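Local structure of trans-4-hydroxy-L-proline dehydratase (Clostridioides difficile 70-100-2010, 6VXC) at residues P97-Y103 with N340-P345; W297-T301 with T358-N362. The protein catalyses, as a glycyl radical enzyme, the dehydration of trans-4-hydroxy-L-proline to (S)-1-pyrroline-5-carboxylate in the anaerobic breakdown of hydroxyproline. All coordinates share one frame; numbering follows the deposited sequence.

Contact 1: residues P97-Y103 with N340-P345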
# COMPACT_ATOMS: atom_id res chain seq x y z
N PRO A 97 -0.51 20.42 9.17
CA PRO A 97 -1.22 19.49 8.28
C PRO A 97 -0.66 19.53 6.87
O PRO A 97 -0.39 20.60 6.32
CB PRO A 97 -2.67 20.01 8.32
CG PRO A 97 -2.78 20.66 9.68
CD PRO A 97 -1.44 21.29 9.92
N ASN A 98 -0.51 18.35 6.27
CA ASN A 98 0.02 18.17 4.91
C ASN A 98 1.50 18.57 4.81
O ASN A 98 1.97 18.84 3.68
CB ASN A 98 -0.82 18.92 3.87
CG ASN A 98 -1.08 18.09 2.62
OD1 ASN A 98 -0.68 16.94 2.55
ND2 ASN A 98 -1.77 18.68 1.65
N GLY A 99 2.20 18.61 5.88
CA GLY A 99 3.64 18.81 5.90
C GLY A 99 4.35 17.48 6.05
O GLY A 99 4.20 16.80 7.07
N ALA A 100 5.08 17.10 5.02
CA ALA A 100 5.78 15.82 5.05
C ALA A 100 7.19 16.00 5.61
O ALA A 100 7.93 16.86 5.13
CB ALA A 100 5.87 15.21 3.66
N PRO A 101 7.60 15.22 6.60
CA PRO A 101 9.02 15.19 6.96
C PRO A 101 9.83 14.60 5.82
O PRO A 101 9.30 14.02 4.87
CB PRO A 101 9.07 14.27 8.19
CG PRO A 101 7.64 14.10 8.61
CD PRO A 101 6.81 14.27 7.39
N THR A 102 11.16 14.76 5.91
CA THR A 102 12.09 14.12 4.98
C THR A 102 12.94 13.10 5.71
O THR A 102 13.14 13.17 6.93
CB THR A 102 13.02 15.12 4.29
OG1 THR A 102 13.84 15.76 5.27
CG2 THR A 102 12.25 16.16 3.51
N TYR A 103 13.49 12.17 4.94
CA TYR A 103 14.17 11.00 5.47
C TYR A 103 15.49 10.80 4.73
O TYR A 103 15.66 9.86 3.96
CB TYR A 103 13.26 9.77 5.35
CG TYR A 103 11.93 9.94 6.08
CD1 TYR A 103 10.89 10.66 5.51
CD2 TYR A 103 11.73 9.41 7.35
CE1 TYR A 103 9.68 10.84 6.17
CE2 TYR A 103 10.50 9.59 8.02
CZ TYR A 103 9.49 10.30 7.42
OH TYR A 103 8.27 10.50 8.06
N ASN A 340 -4.44 14.37 7.14
CA ASN A 340 -3.41 15.39 7.32
C ASN A 340 -1.99 14.89 7.03
O ASN A 340 -1.08 15.72 7.01
CB ASN A 340 -3.44 15.94 8.77
CG ASN A 340 -4.61 16.90 9.01
OD1 ASN A 340 -5.33 17.26 8.09
ND2 ASN A 340 -4.77 17.33 10.25
N GLN A 341 -1.78 13.59 6.80
CA GLN A 341 -0.44 13.02 6.60
C GLN A 341 -0.26 12.49 5.17
O GLN A 341 -0.61 11.33 4.89
CB GLN A 341 -0.15 11.88 7.59
CG GLN A 341 -0.74 12.08 9.00
CD GLN A 341 -0.31 13.39 9.64
OE1 GLN A 341 0.86 13.78 9.58
NE2 GLN A 341 -1.26 14.05 10.28
N PRO A 342 0.32 13.27 4.27
CA PRO A 342 0.64 12.72 2.94
C PRO A 342 1.77 11.70 3.03
O PRO A 342 2.56 11.68 3.97
CB PRO A 342 1.08 13.96 2.15
CG PRO A 342 1.66 14.86 3.21
CD PRO A 342 0.78 14.65 4.42
N ALA A 343 1.84 10.85 2.02
CA ALA A 343 3.04 10.07 1.79
C ALA A 343 4.18 11.03 1.46
O ALA A 343 4.00 11.91 0.62
CB ALA A 343 2.82 9.07 0.65
N PRO A 344 5.33 10.92 2.13
CA PRO A 344 6.41 11.88 1.86
C PRO A 344 6.81 11.86 0.41
O PRO A 344 6.62 10.85 -0.30
CB PRO A 344 7.54 11.40 2.78
CG PRO A 344 6.82 10.77 3.93
CD PRO A 344 5.62 10.08 3.30
N PRO A 345 7.38 12.95 -0.10
CA PRO A 345 7.53 13.13 -1.54
C PRO A 345 8.38 12.05 -2.20
O PRO A 345 9.40 11.62 -1.67
CB PRO A 345 8.20 14.51 -1.66
CG PRO A 345 8.85 14.72 -0.33
CD PRO A 345 7.94 14.08 0.66
O HOH W 1 2.53 14.57 7.52

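Contact 2: residues W297-T301 with T358-N362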
# COMPACT_ATOMS: atom_id res chain seq x y z
N TRP A 297 6.56 2.15 3.78
CA TRP A 297 5.49 1.96 2.81
C TRP A 297 4.15 1.79 3.51
O TRP A 297 4.04 1.07 4.50
CB TRP A 297 5.78 0.73 1.94
CG TRP A 297 6.68 1.02 0.77
CD1 TRP A 297 8.00 0.70 0.64
CD2 TRP A 297 6.32 1.71 -0.44
NE1 TRP A 297 8.48 1.14 -0.58
CE2 TRP A 297 7.46 1.77 -1.25
CE3 TRP A 297 5.12 2.28 -0.90
CZ2 TRP A 297 7.45 2.37 -2.50
CZ3 TRP A 297 5.12 2.88 -2.15
CH2 TRP A 297 6.27 2.92 -2.93
N ASP A 298 3.12 2.45 2.98
CA ASP A 298 1.74 2.31 3.46
C ASP A 298 1.56 2.80 4.89
O ASP A 298 0.70 2.30 5.62
CB ASP A 298 1.26 0.86 3.34
CG ASP A 298 1.22 0.37 1.89
OD1 ASP A 298 1.41 1.20 0.98
OD2 ASP A 298 1.00 -0.83 1.69
N ALA A 299 2.35 3.81 5.28
CA ALA A 299 2.23 4.47 6.58
C ALA A 299 2.03 3.47 7.72
O ALA A 299 2.89 2.64 7.98
CB ALA A 299 1.08 5.48 6.53
N PHE A 300 0.90 3.56 8.41
CA PHE A 300 0.51 2.60 9.44
C PHE A 300 -1.01 2.53 9.45
O PHE A 300 -1.68 3.38 8.87
CB PHE A 300 1.08 3.00 10.83
CG PHE A 300 1.25 1.84 11.78
CD1 PHE A 300 1.79 0.64 11.36
CD2 PHE A 300 0.90 1.96 13.11
CE1 PHE A 300 1.96 -0.42 12.23
CE2 PHE A 300 1.07 0.90 13.99
CZ PHE A 300 1.60 -0.29 13.56
N THR A 301 -1.55 1.49 10.08
CA THR A 301 -3.00 1.36 10.16
C THR A 301 -3.36 0.54 11.38
O THR A 301 -2.67 -0.44 11.69
CB THR A 301 -3.60 0.70 8.90
OG1 THR A 301 -4.95 0.31 9.17
CG2 THR A 301 -2.81 -0.54 8.49
N THR A 358 -1.67 9.98 -1.27
CA THR A 358 -2.17 9.08 -0.23
C THR A 358 -1.08 8.07 0.15
O THR A 358 -0.16 7.79 -0.62
CB THR A 358 -3.44 8.38 -0.70
OG1 THR A 358 -3.18 7.55 -1.84
CG2 THR A 358 -4.51 9.41 -1.09
N ASP A 359 -1.20 7.53 1.38
CA ASP A 359 -0.20 6.61 1.92
C ASP A 359 -0.82 5.26 2.29
O ASP A 359 -0.24 4.54 3.10
CB ASP A 359 0.51 7.21 3.13
CG ASP A 359 1.99 6.76 3.25
OD1 ASP A 359 2.47 5.96 2.43
OD2 ASP A 359 2.66 7.24 4.19
N PHE A 360 -2.00 4.94 1.75
CA PHE A 360 -2.50 3.57 1.74
C PHE A 360 -2.63 2.98 3.14
O PHE A 360 -2.23 1.84 3.39
CB PHE A 360 -1.62 2.67 0.85
CG PHE A 360 -1.58 3.09 -0.57
CD1 PHE A 360 -0.70 4.07 -0.99
CD2 PHE A 360 -2.42 2.51 -1.50
CE1 PHE A 360 -0.67 4.46 -2.29
CE2 PHE A 360 -2.39 2.90 -2.81
CZ PHE A 360 -1.51 3.89 -3.21
N ALA A 361 -3.21 3.75 4.05
CA ALA A 361 -3.50 3.27 5.40
C ALA A 361 -4.85 2.57 5.34
O ALA A 361 -5.90 3.22 5.33
CB ALA A 361 -3.49 4.40 6.42
N ASN A 362 -4.83 1.25 5.30
CA ASN A 362 -5.98 0.43 4.95
C ASN A 362 -6.66 -0.10 6.21
O ASN A 362 -6.06 -0.87 6.97
CB ASN A 362 -5.50 -0.71 4.04
CG ASN A 362 -6.63 -1.50 3.43
OD1 ASN A 362 -7.66 -1.71 4.05
ND2 ASN A 362 -6.40 -2.01 2.23
O HOH W 2 2.36 3.83 0.53

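Contact 1: residues P97-Y103 with N340-P345
P97 and N340 lie side by side at the start of two stretches that run roughly the same way. N340 can be followed outward: its CB is 4.2 Å from P97 CB, its CG closes to 3.7 Å from that atom, OD1 turns to S36 OG, and ND2 hydrogen-bonds E92 while passing 3.9 Å from P97 CG. With CG anti to the carbonyl carbon (chi1 -75°), the amide is laid along the proline ring. One backbone bond joins the stretches, from N98 N to N340 O, 2.8 Å long and bent to 155° at the hydrogen. N98 has left-handed backbone angles, which asparagine tolerates well; its OD1 rests 3.2 Å from P342 CG, and its ND2 is held by A39 O.

Farther on, 342-345 takes a polyproline II course beside strand 99-101, which pairs in parallel with 42-44. A100 is small enough for its CB to fit among P342, P344 and P345, 3.8 Å from P345 CD. The Y103 ring meets P344 obliquely, CE1 against CG at 3.6 Å, while its hydroxyl bonds T291 O. A water sits 2.8 Å from both G99 O and Q341 OE1, which also accepts K93 N; it has more acceptors around it than protons to give.

Prolines have no amide hydrogen to bury unpaired, so this chemistry implies joining by ring packing, with the one direct hydrogen bond between the segments at the asparagine end.

Contact 2: residues W297-T301 with T358-N362
D298 and A299 pack against D359 and F360 inside the β/α barrel of the glycyl radical enzymes, where the loop 297-301 meets the 358-362 segment that runs into strand 362-366. The site is close by: the F360 side chain is about 4 Å from that of C454, the probable thiyl radical residue, and the D298 side chain is about 4 Å from that of E456, the probable proton acceptor.

Close packing of carbon against oxygen comes first. A299 is small and points its CB at the D359 carboxylate, 3.3 Å from OD2. A361 CB comes within 3.2 Å of F300 O, a spot suited to a single methyl. D298 OD1 rests on F360 CB, its carboxylate turned 37° from the phenyl plane; F360 CG is anti to the carbonyl carbon (chi1 -62°), and the ring goes on to meet Y786 edge-to-face, next in sequence to G785, which carries the radical in the activated enzyme. The backbones also touch through D298 CA-H and D359 O, 3.0 Å apart.

Water and charge make a second group. One water donates to D298 OD1 and to D359 OD1, bridging two carboxylates whose OD1 atoms are 5.1 Å apart. D359 OD1 also has a salt bridge to R176, a positively charged partner, while D298 OD1 hydrogen-bonds a glycerol, probably from the crystallisation liquor, which may mark the pocket.

The direct hydrogen bond comes last. T301 places its hydroxyl anti to the backbone N, where OG1 also accepts the G303 amide, and gives its proton to N362 O over 2.7 Å, coming from above the carbonyl plane, 64° out of it.

How the contacts relate
Both contacts are buried, but contact 2 lies about 6 Å from the centre of the chain and contact 1 about 16 Å, their own centres being about 12 Å apart. Residues 340-345 and 358-362 flank helix 348-353, and the contacts meet where A343 CB packs 3.6 Å from D359 CG. They share neighbours too: Q394 bonds both Q341 O and D359 N, while T291 takes the Y103 hydroxyl and touches A299. Their chemistry follows their place. Contact 1, away from the annotated sites, relies on proline rings packed against a short strand; contact 2, beside the probable catalytic residues, brings carboxylates, water and a hydroxyl together.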